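Local coordinates for protein trehalose-6-phosphate phosphatase (Candida albicans, PDB 5DXI) that belongs to the trehalose-phosphatase family of the HAD clan and binds a magnesium ion, beryllium trifluoride and a glycan, at residues 32-37 against 41-46; 114-119 against 169-174; 249-254 against 262-267. All coordinates share one frame; numbering follows the deposited sequence.

Contact 1 of 3, residues 32-37 against 41-46; sequences TLTPIV and AAAIPS. With GLC (alpha-D-glucopyranose), chain C.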
loop_
_atom_site.group_PDB
_atom_site.type_symbol
_atom_site.label_atom_id
_atom_site.label_comp_id
_atom_site.label_asym_id
_atom_site.label_seq_id
_atom_site.Cartn_x
_atom_site.Cartn_y
_atom_site.Cartn_z
ATOM N N THR A 32 -5.994 -5.088 -4.109
ATOM C CA THR A 32 -4.879 -5.967 -3.814
ATOM C C THR A 32 -5.360 -7.183 -3.036
ATOM O O THR A 32 -5.198 -8.309 -3.498
ATOM C CB THR A 32 -3.779 -5.206 -3.032
ATOM O OG1 THR A 32 -3.273 -4.146 -3.860
ATOM C CG2 THR A 32 -2.640 -6.140 -2.630
ATOM N N LEU A 33 -5.962 -6.956 -1.868
ATOM C CA LEU A 33 -6.550 -8.042 -1.076
ATOM C C LEU A 33 -8.043 -8.207 -1.379
ATOM O O LEU A 33 -8.664 -9.190 -0.970
ATOM C CB LEU A 33 -6.344 -7.792 0.419
ATOM C CG LEU A 33 -4.893 -7.687 0.882
ATOM C CD1 LEU A 33 -4.798 -7.395 2.385
ATOM C CD2 LEU A 33 -4.173 -8.972 0.544
ATOM N N THR A 34 -8.601 -7.241 -2.104
ATOM C CA THR A 34 -10.021 -7.237 -2.461
ATOM C C THR A 34 -10.165 -6.468 -3.751
ATOM O O THR A 34 -9.407 -5.538 -4.003
ATOM C CB THR A 34 -10.928 -6.585 -1.365
ATOM O OG1 THR A 34 -12.308 -6.718 -1.741
ATOM C CG2 THR A 34 -10.625 -5.098 -1.231
ATOM N N PRO A 35 -11.137 -6.846 -4.584
ATOM C CA PRO A 35 -11.209 -6.192 -5.891
ATOM C C PRO A 35 -11.628 -4.730 -5.827
ATOM O O PRO A 35 -12.215 -4.270 -4.848
ATOM C CB PRO A 35 -12.263 -7.030 -6.656
ATOM C CG PRO A 35 -12.946 -7.850 -5.619
ATOM C CD PRO A 35 -11.960 -8.065 -4.527
ATOM N N ILE A 36 -11.274 -3.998 -6.876
ATOM C CA ILE A 36 -11.751 -2.644 -7.073
ATOM C C ILE A 36 -13.250 -2.654 -7.363
ATOM O O ILE A 36 -13.686 -3.341 -8.279
ATOM C CB ILE A 36 -11.005 -1.976 -8.221
ATOM C CG1 ILE A 36 -9.517 -1.794 -7.840
ATOM C CG2 ILE A 36 -11.641 -0.661 -8.588
ATOM C CD1 ILE A 36 -9.268 -0.746 -6.762
ATOM N N VAL A 37 -14.029 -1.895 -6.604
ATOM C CA VAL A 37 -15.458 -1.792 -6.877
ATOM C C VAL A 37 -15.922 -0.344 -6.928
ATOM O O VAL A 37 -15.190 0.582 -6.555
ATOM C CB VAL A 37 -16.301 -2.551 -5.836
ATOM C CG1 VAL A 37 -16.090 -4.060 -5.981
ATOM C CG2 VAL A 37 -15.983 -2.075 -4.402
ATOM N N ALA A 41 -17.436 1.620 0.114
ATOM C CA ALA A 41 -17.944 1.009 1.343
ATOM C C ALA A 41 -18.203 -0.484 1.172
ATOM O O ALA A 41 -18.317 -1.220 2.162
ATOM C CB ALA A 41 -19.221 1.713 1.806
ATOM N N ALA A 42 -18.292 -0.918 -0.080
ATOM C CA ALA A 42 -18.570 -2.314 -0.419
ATOM C C ALA A 42 -17.306 -3.161 -0.552
ATOM O O ALA A 42 -17.395 -4.361 -0.812
ATOM C CB ALA A 42 -19.360 -2.383 -1.712
ATOM N N ALA A 43 -16.135 -2.540 -0.390
ATOM C CA ALA A 43 -14.860 -3.236 -0.561
ATOM C C ALA A 43 -14.520 -4.059 0.668
ATOM O O ALA A 43 -13.535 -3.791 1.362
ATOM C CB ALA A 43 -13.721 -2.234 -0.862
ATOM N N ILE A 44 -15.298 -5.103 0.904
ATOM C CA ILE A 44 -15.271 -5.789 2.188
ATOM C C ILE A 44 -14.404 -7.044 2.161
ATOM O O ILE A 44 -14.400 -7.749 1.169
ATOM C CB ILE A 44 -16.745 -6.154 2.581
ATOM C CG1 ILE A 44 -17.517 -4.888 2.976
ATOM C CG2 ILE A 44 -16.822 -7.254 3.645
ATOM C CD1 ILE A 44 -19.022 -5.140 3.189
ATOM N N PRO A 45 -13.700 -7.349 3.270
ATOM C CA PRO A 45 -12.866 -8.561 3.285
ATOM C C PRO A 45 -13.668 -9.840 3.030
ATOM O O PRO A 45 -14.722 -10.031 3.637
ATOM C CB PRO A 45 -12.294 -8.578 4.698
ATOM C CG PRO A 45 -12.430 -7.186 5.189
ATOM C CD PRO A 45 -13.621 -6.609 4.538
ATOM N N SER A 46 -13.176 -10.684 2.129
ATOM C CA SER A 46 -13.763 -11.992 1.887
ATOM C C SER A 46 -13.406 -12.913 3.026
ATOM O O SER A 46 -12.427 -12.673 3.739
ATOM C CB SER A 46 -13.263 -12.581 0.546
ATOM O OG SER A 46 -11.876 -12.912 0.604
HETATM C C1 GLC C . -9.986 2.791 -4.394
HETATM C C2 GLC C . -10.159 3.290 -5.812
HETATM C C3 GLC C . -11.604 3.706 -6.050
HETATM C C4 GLC C . -12.539 2.531 -5.777
HETATM C C5 GLC C . -12.314 2.056 -4.343
HETATM C C6 GLC C . -13.132 0.818 -3.998
HETATM O O2 GLC C . -9.310 4.405 -6.070
HETATM O O3 GLC C . -11.732 4.163 -7.399
HETATM O O4 GLC C . -13.902 2.938 -5.912
HETATM O O5 GLC C . -10.925 1.730 -4.154
HETATM O O6 GLC C . -12.609 -0.299 -4.744
HETATM O O HOH W 1 -11.025 -10.161 0.133
#
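Val37 and Ala43 face each other with their CA atoms 6.5 Å apart, where two limbs of one loop, the second starting in a 3-10 segment, run side by side without pairing as strands. The second limb bends sharply at Ala43, the centre of an inverse gamma turn closed by a weak Ile44 N to Ala42 O bond. One methyl of Val37 rests against the bend: CG2, placed between its own backbone N and carbonyl carbon, lies 4.2 Å from Ala43 CB and almost as close to Ala42 CB. Thr34 also points its side chain at the second limb. Its OG1 stands opposite the backbone N (chi1 -175°), and this torsion directs CG2 at Ala43, with 4.2 Å from Thr34 CG2 to Ala43 CB. At the far end a water bridges the limbs, donating to Leu33 O at 2.8 Å and accepting from Ser46 N at 3.0 Å, while the Ser46 hydroxyl caps the following helix at Leu49 N. Ala43 O is hydrogen-bonded to the Tyr29 hydroxyl. The polar backbone of Val37 goes to the sugar: its N donates to glucose O6 at 2.8 Å (166°), and glucose O4 donates to Val37 O at 2.8 Å. No direct hydrogen bond joins the limbs: apolar contacts and a water do, while Val37 grips the sugar through N and O, its CG2 near both the alanines and glucose O6.

Contact 2 of 3, residues 114-119 against 169-174; sequences QEKVDD and KEYDVE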
loop_
_atom_site.group_PDB
_atom_site.type_symbol
_atom_site.label_atom_id
_atom_site.label_comp_id
_atom_site.label_asym_id
_atom_site.label_seq_id
_atom_site.Cartn_x
_atom_site.Cartn_y
_atom_site.Cartn_z
ATOM N N GLN A 114 -5.255 21.992 2.891
ATOM C CA GLN A 114 -6.449 21.158 2.743
ATOM C C GLN A 114 -7.626 21.907 2.121
ATOM O O GLN A 114 -8.271 21.406 1.193
ATOM C CB GLN A 114 -6.870 20.565 4.098
ATOM C CG GLN A 114 -5.979 19.427 4.556
ATOM C CD GLN A 114 -6.396 18.839 5.883
ATOM O OE1 GLN A 114 -6.832 19.550 6.786
ATOM N NE2 GLN A 114 -6.254 17.521 6.017
ATOM N N GLU A 115 -7.895 23.108 2.619
ATOM C CA GLU A 115 -9.027 23.868 2.112
ATOM C C GLU A 115 -8.815 24.340 0.688
ATOM O O GLU A 115 -9.766 24.422 -0.083
ATOM C CB GLU A 115 -9.324 25.058 3.020
ATOM C CG GLU A 115 -9.808 24.633 4.389
ATOM C CD GLU A 115 -11.007 23.693 4.314
ATOM O OE1 GLU A 115 -11.933 23.945 3.500
ATOM O OE2 GLU A 115 -11.004 22.678 5.051
ATOM N N LYS A 116 -7.571 24.622 0.327
ATOM C CA LYS A 116 -7.286 25.018 -1.037
ATOM C C LYS A 116 -7.496 23.840 -1.986
ATOM O O LYS A 116 -8.044 24.007 -3.071
ATOM C CB LYS A 116 -5.876 25.588 -1.151
ATOM C CG LYS A 116 -5.741 26.928 -0.431
ATOM C CD LYS A 116 -4.326 27.483 -0.457
ATOM C CE LYS A 116 -4.262 28.809 0.307
ATOM N NZ LYS A 116 -2.857 29.254 0.513
ATOM N N VAL A 117 -7.060 22.653 -1.575
ATOM C CA VAL A 117 -7.299 21.452 -2.369
ATOM C C VAL A 117 -8.804 21.169 -2.446
ATOM O O VAL A 117 -9.330 20.854 -3.514
ATOM C CB VAL A 117 -6.540 20.239 -1.792
ATOM C CG1 VAL A 117 -7.012 18.936 -2.440
ATOM C CG2 VAL A 117 -5.039 20.428 -1.988
ATOM N N ASP A 118 -9.479 21.289 -1.307
ATOM C CA ASP A 118 -10.918 21.088 -1.216
ATOM C C ASP A 118 -11.659 22.000 -2.194
ATOM O O ASP A 118 -12.514 21.545 -2.952
ATOM C CB ASP A 118 -11.398 21.353 0.213
ATOM C CG ASP A 118 -12.767 20.753 0.507
ATOM O OD1 ASP A 118 -13.290 19.970 -0.312
ATOM O OD2 ASP A 118 -13.315 21.061 1.575
ATOM N N ASP A 119 -11.319 23.288 -2.169
ATOM C CA ASP A 119 -11.894 24.274 -3.082
ATOM C C ASP A 119 -11.695 23.878 -4.537
ATOM O O ASP A 119 -12.602 24.000 -5.358
ATOM C CB ASP A 119 -11.281 25.654 -2.831
ATOM C CG ASP A 119 -11.804 26.298 -1.560
ATOM O OD1 ASP A 119 -12.743 25.741 -0.955
ATOM O OD2 ASP A 119 -11.265 27.349 -1.159
ATOM N N LYS A 169 3.034 23.784 -5.539
ATOM C CA LYS A 169 4.140 24.734 -5.540
ATOM C C LYS A 169 4.247 25.435 -4.185
ATOM O O LYS A 169 5.341 25.652 -3.674
ATOM C CB LYS A 169 3.960 25.777 -6.649
ATOM C CG LYS A 169 3.948 25.227 -8.068
ATOM C CD LYS A 169 5.351 25.017 -8.584
ATOM C CE LYS A 169 5.349 24.315 -9.935
ATOM N NZ LYS A 169 5.052 25.264 -11.045
ATOM N N GLU A 170 3.101 25.762 -3.600
ATOM C CA GLU A 170 3.060 26.499 -2.344
ATOM C C GLU A 170 3.299 25.626 -1.115
ATOM O O GLU A 170 3.785 26.111 -0.097
ATOM C CB GLU A 170 1.721 27.219 -2.196
ATOM C CG GLU A 170 1.679 28.175 -1.011
ATOM C CD GLU A 170 0.308 28.784 -0.792
ATOM O OE1 GLU A 170 -0.600 28.519 -1.619
ATOM O OE2 GLU A 170 0.134 29.499 0.226
ATOM N N TYR A 171 2.924 24.351 -1.197
ATOM C CA TYR A 171 3.101 23.430 -0.073
ATOM C C TYR A 171 3.903 22.221 -0.507
ATOM O O TYR A 171 3.987 21.922 -1.692
ATOM C CB TYR A 171 1.761 22.952 0.488
ATOM C CG TYR A 171 0.858 24.035 1.014
ATOM C CD1 TYR A 171 0.829 24.342 2.365
ATOM C CD2 TYR A 171 0.021 24.740 0.160
ATOM C CE1 TYR A 171 0.001 25.327 2.850
ATOM C CE2 TYR A 171 -0.820 25.728 0.637
ATOM C CZ TYR A 171 -0.824 26.019 1.982
ATOM O OH TYR A 171 -1.658 27.001 2.455
ATOM N N ASP A 172 4.507 21.538 0.456
ATOM C CA ASP A 172 5.132 20.251 0.181
ATOM C C ASP A 172 4.085 19.140 0.272
ATOM O O ASP A 172 4.058 18.371 1.236
ATOM C CB ASP A 172 6.288 19.986 1.134
ATOM C CG ASP A 172 7.501 20.840 0.826
ATOM O OD1 ASP A 172 7.649 21.272 -0.344
ATOM O OD2 ASP A 172 8.294 21.089 1.755
ATOM N N VAL A 173 3.214 19.079 -0.728
ATOM C CA VAL A 173 2.228 18.008 -0.816
ATOM C C VAL A 173 2.453 17.225 -2.107
ATOM O O VAL A 173 3.003 17.746 -3.086
ATOM C CB VAL A 173 0.783 18.540 -0.785
ATOM C CG1 VAL A 173 0.503 19.247 0.529
ATOM C CG2 VAL A 173 0.541 19.477 -1.951
ATOM N N GLU A 174 2.038 15.965 -2.096
ATOM C CA GLU A 174 2.134 15.119 -3.268
ATOM C C GLU A 174 0.762 15.017 -3.914
ATOM O O GLU A 174 -0.220 14.788 -3.220
ATOM C CB GLU A 174 2.631 13.729 -2.899
ATOM C CG GLU A 174 2.916 12.858 -4.116
ATOM C CD GLU A 174 4.111 13.362 -4.907
ATOM O OE1 GLU A 174 5.044 13.913 -4.279
ATOM O OE2 GLU A 174 4.109 13.219 -6.151
#
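Lys116 NZ is held from two directions, by the carboxylate of Glu170 and the hydroxyl of Tyr171. The salt bridge is closest between Lys116 NZ and Glu170 OE2, at 3.0 Å; the second carboxylate oxygen, Glu170 OE1, takes only a weak bond from Lys116 NZ at 3.2 Å. Toward the tyrosine the ammonium group is the donor, with Lys116 NZ to Tyr171 OH also measuring 3.2 Å. The stronger partner of that hydroxyl is Ser112 OG, just ahead of helix 113-126, and this ties the lysine to the residues that lead into its own helix. Lys116 reaches across because its chain is extended beyond CG, and it meets both Glu170 and Tyr171 at roughly right angles. On the way its aliphatic part passes the rim of the phenol: Lys116 CD lies near the plane of the ring, 4.1 Å from Tyr171 CE2. Glu170 is likewise stretched out, its CG opposite the backbone N (chi1 -171°), which carries the carboxylate out to the ammonium group. Trp113 meets the Tyr171 ring edge-to-face, and beside this polar surface cluster Val117 and Val173 both pack on Val167 and Val184. Helix 113-126 is thus pinned to the end of helix 167-170 and the lead into edge strand 173-178; helices packed on a four-stranded antiparallel sheet are consistent with the cap domain of a C2-type HAD phosphatase.

Contact 3 of 3, residues 249-254 against 262-267; sequences KKWKGD and GSYGVY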
loop_
_atom_site.group_PDB
_atom_site.type_symbol
_atom_site.label_atom_id
_atom_site.label_comp_id
_atom_site.label_asym_id
_atom_site.label_seq_id
_atom_site.Cartn_x
_atom_site.Cartn_y
_atom_site.Cartn_z
ATOM N N LYS A 249 19.174 -2.936 -2.093
ATOM C CA LYS A 249 20.415 -2.478 -2.699
ATOM C C LYS A 249 21.396 -2.023 -1.611
ATOM O O LYS A 249 22.606 -2.204 -1.742
ATOM C CB LYS A 249 20.160 -1.346 -3.693
ATOM C CG LYS A 249 21.428 -0.858 -4.351
ATOM C CD LYS A 249 21.192 0.259 -5.348
ATOM C CE LYS A 249 22.512 0.637 -6.025
ATOM N NZ LYS A 249 22.343 1.619 -7.129
ATOM N N LYS A 250 20.863 -1.460 -0.531
ATOM C CA LYS A 250 21.680 -1.038 0.605
ATOM C C LYS A 250 22.330 -2.283 1.207
ATOM O O LYS A 250 23.534 -2.295 1.500
ATOM C CB LYS A 250 20.825 -0.304 1.647
ATOM C CG LYS A 250 21.520 0.029 2.960
ATOM C CD LYS A 250 22.508 1.160 2.726
ATOM C CE LYS A 250 23.012 1.782 4.019
ATOM N NZ LYS A 250 23.838 0.853 4.838
ATOM N N TRP A 251 21.532 -3.336 1.376
ATOM C CA TRP A 251 22.054 -4.604 1.874
ATOM C C TRP A 251 23.111 -5.246 0.955
ATOM O O TRP A 251 24.040 -5.880 1.455
ATOM C CB TRP A 251 20.910 -5.582 2.107
ATOM C CG TRP A 251 20.095 -5.260 3.327
ATOM C CD1 TRP A 251 20.458 -4.455 4.371
ATOM C CD2 TRP A 251 18.777 -5.735 3.628
ATOM N NE1 TRP A 251 19.440 -4.400 5.299
ATOM C CE2 TRP A 251 18.402 -5.179 4.865
ATOM C CE3 TRP A 251 17.872 -6.570 2.961
ATOM C CZ2 TRP A 251 17.160 -5.434 5.455
ATOM C CZ3 TRP A 251 16.656 -6.829 3.546
ATOM C CH2 TRP A 251 16.305 -6.260 4.782
ATOM N N LYS A 252 22.976 -5.114 -0.367
ATOM C CA LYS A 252 23.992 -5.677 -1.278
ATOM C C LYS A 252 25.158 -4.701 -1.516
ATOM O O LYS A 252 26.244 -5.126 -1.913
ATOM C CB LYS A 252 23.390 -6.130 -2.613
ATOM C CG LYS A 252 22.547 -5.118 -3.328
ATOM C CD LYS A 252 21.754 -5.765 -4.468
ATOM C CE LYS A 252 22.655 -6.256 -5.596
ATOM N NZ LYS A 252 21.869 -6.937 -6.671
ATOM N N GLY A 253 24.944 -3.409 -1.263
ATOM C CA GLY A 253 26.033 -2.443 -1.301
ATOM C C GLY A 253 26.973 -2.803 -0.168
ATOM O O GLY A 253 28.192 -2.880 -0.334
ATOM N N ASP A 254 26.383 -3.025 0.999
ATOM C CA ASP A 254 27.082 -3.658 2.100
ATOM C C ASP A 254 27.185 -5.115 1.673
ATOM O O ASP A 254 26.511 -5.529 0.745
ATOM C CB ASP A 254 26.314 -3.493 3.413
ATOM C CG ASP A 254 25.988 -2.043 3.719
ATOM O OD1 ASP A 254 26.269 -1.181 2.859
ATOM O OD2 ASP A 254 25.433 -1.766 4.804
ATOM N N GLY A 262 20.378 -16.812 -2.854
ATOM C CA GLY A 262 21.174 -15.682 -3.310
ATOM C C GLY A 262 20.484 -14.334 -3.163
ATOM O O GLY A 262 20.915 -13.340 -3.742
ATOM N N SER A 263 19.430 -14.276 -2.354
ATOM C CA SER A 263 18.714 -13.019 -2.164
ATOM C C SER A 263 18.682 -12.630 -0.700
ATOM O O SER A 263 19.374 -13.219 0.138
ATOM C CB SER A 263 17.279 -13.109 -2.711
ATOM O OG SER A 263 16.428 -13.864 -1.861
ATOM N N TYR A 264 17.904 -11.600 -0.406
ATOM C CA TYR A 264 17.669 -11.199 0.964
ATOM C C TYR A 264 16.201 -11.427 1.335
ATOM O O TYR A 264 15.733 -10.960 2.373
ATOM C CB TYR A 264 18.066 -9.742 1.163
ATOM C CG TYR A 264 19.544 -9.501 0.928
ATOM C CD1 TYR A 264 20.500 -10.019 1.798
ATOM C CD2 TYR A 264 19.978 -8.739 -0.146
ATOM C CE1 TYR A 264 21.851 -9.795 1.592
ATOM C CE2 TYR A 264 21.321 -8.508 -0.359
ATOM C CZ TYR A 264 22.252 -9.040 0.511
ATOM O OH TYR A 264 23.590 -8.807 0.297
ATOM N N GLY A 265 15.482 -12.148 0.478
ATOM C CA GLY A 265 14.085 -12.453 0.743
ATOM C C GLY A 265 13.113 -11.315 0.468
ATOM O O GLY A 265 11.982 -11.332 0.962
ATOM N N VAL A 266 13.516 -10.356 -0.364
ATOM C CA VAL A 266 12.678 -9.189 -0.619
ATOM C C VAL A 266 11.808 -9.363 -1.872
ATOM O O VAL A 266 12.320 -9.471 -2.990
ATOM C CB VAL A 266 13.540 -7.924 -0.764
ATOM C CG1 VAL A 266 12.664 -6.695 -0.932
ATOM C CG2 VAL A 266 14.444 -7.767 0.448
ATOM N N TYR A 267 10.487 -9.371 -1.695
ATOM C CA TYR A 267 9.604 -9.585 -2.837
ATOM C C TYR A 267 8.556 -8.467 -3.000
ATOM O O TYR A 267 7.437 -8.557 -2.472
ATOM C CB TYR A 267 8.911 -10.947 -2.733
ATOM C CG TYR A 267 9.865 -12.129 -2.649
ATOM C CD1 TYR A 267 10.404 -12.706 -3.798
ATOM C CD2 TYR A 267 10.192 -12.693 -1.421
ATOM C CE1 TYR A 267 11.269 -13.791 -3.724
ATOM C CE2 TYR A 267 11.045 -13.776 -1.333
ATOM C CZ TYR A 267 11.582 -14.321 -2.487
ATOM O OH TYR A 267 12.425 -15.400 -2.381
#
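Trp251 and Tyr264 are the heart of this contact, their side chains lying alongside each other and pointing opposite ways. The two rings form a T-shaped (edge-to-face) pair in which the indole presents its edge to the face of the phenol: the planes meet at 66°, and the centroid of the five-membered ring of Trp251 lies 5.8 Å from that of Tyr264. Closer to the backbone, Trp251 CB sits over the same face in a CH-pi contact, 3.9 Å from the Tyr264 ring centroid and only 14° off the normal. The overlap is continued by the benzo part of the indole, which reaches back along the tyrosine to its base, with Trp251 CE3 to Tyr264 CB at 3.7 Å. Beyond it Trp251 CZ3 touches Val266 CG2 at 3.9 Å, where strand 266-271 begins. Lys252 comes to the tyrosine differently, in the plane of the ring and at its edge, with Lys252 CB 3.9 Å from Tyr264 CE2; from CG onward the rest of its chain leads away from the ring. The phenol hydroxyl ends near the last turn of the helix, and its hydrogen bond is with Arg256 O in the connecting loop. Arg256 also makes a cation-pi contact with Trp251. On the strand side an ST turn shapes the approach, Gly265 N donating to Ser263 OG at 3.1 Å (158°). These segments belong to the beta-alpha-beta unit of strand 227-232, helix 235-253 and strand 266-271, and Trp251 and Val266 both pack on Met228 of its first strand. With no hydrogen bond between the two segments, helix end and incoming strand are joined by aromatic and aliphatic packing, while the polar end of Tyr264 is satisfied by the loop that links them.

In the fold
Contact 1 lies nearest the ligands: the side chain of Thr34 is about 7 Å from the beryllium trifluoride, and Thr32 is hydrogen-bonded to Asp28, which with Asp30 and Asp233 forms the magnesium site. The glucose held by Val37 is also bound by Lys179, Arg145 and Asn181. Lys179 directly follows strand 173-178, the strand that starts in contact 2, although the centres of contacts 1 and 2 are about 29 Å apart. Contact 3 lies across the chain's centre from contact 1, with nearest atoms about 10 Å apart, and it packs beside strand 227-232, which leads to Asp233. Contacts 2 and 3 are the farthest separated, about 37 Å between centres.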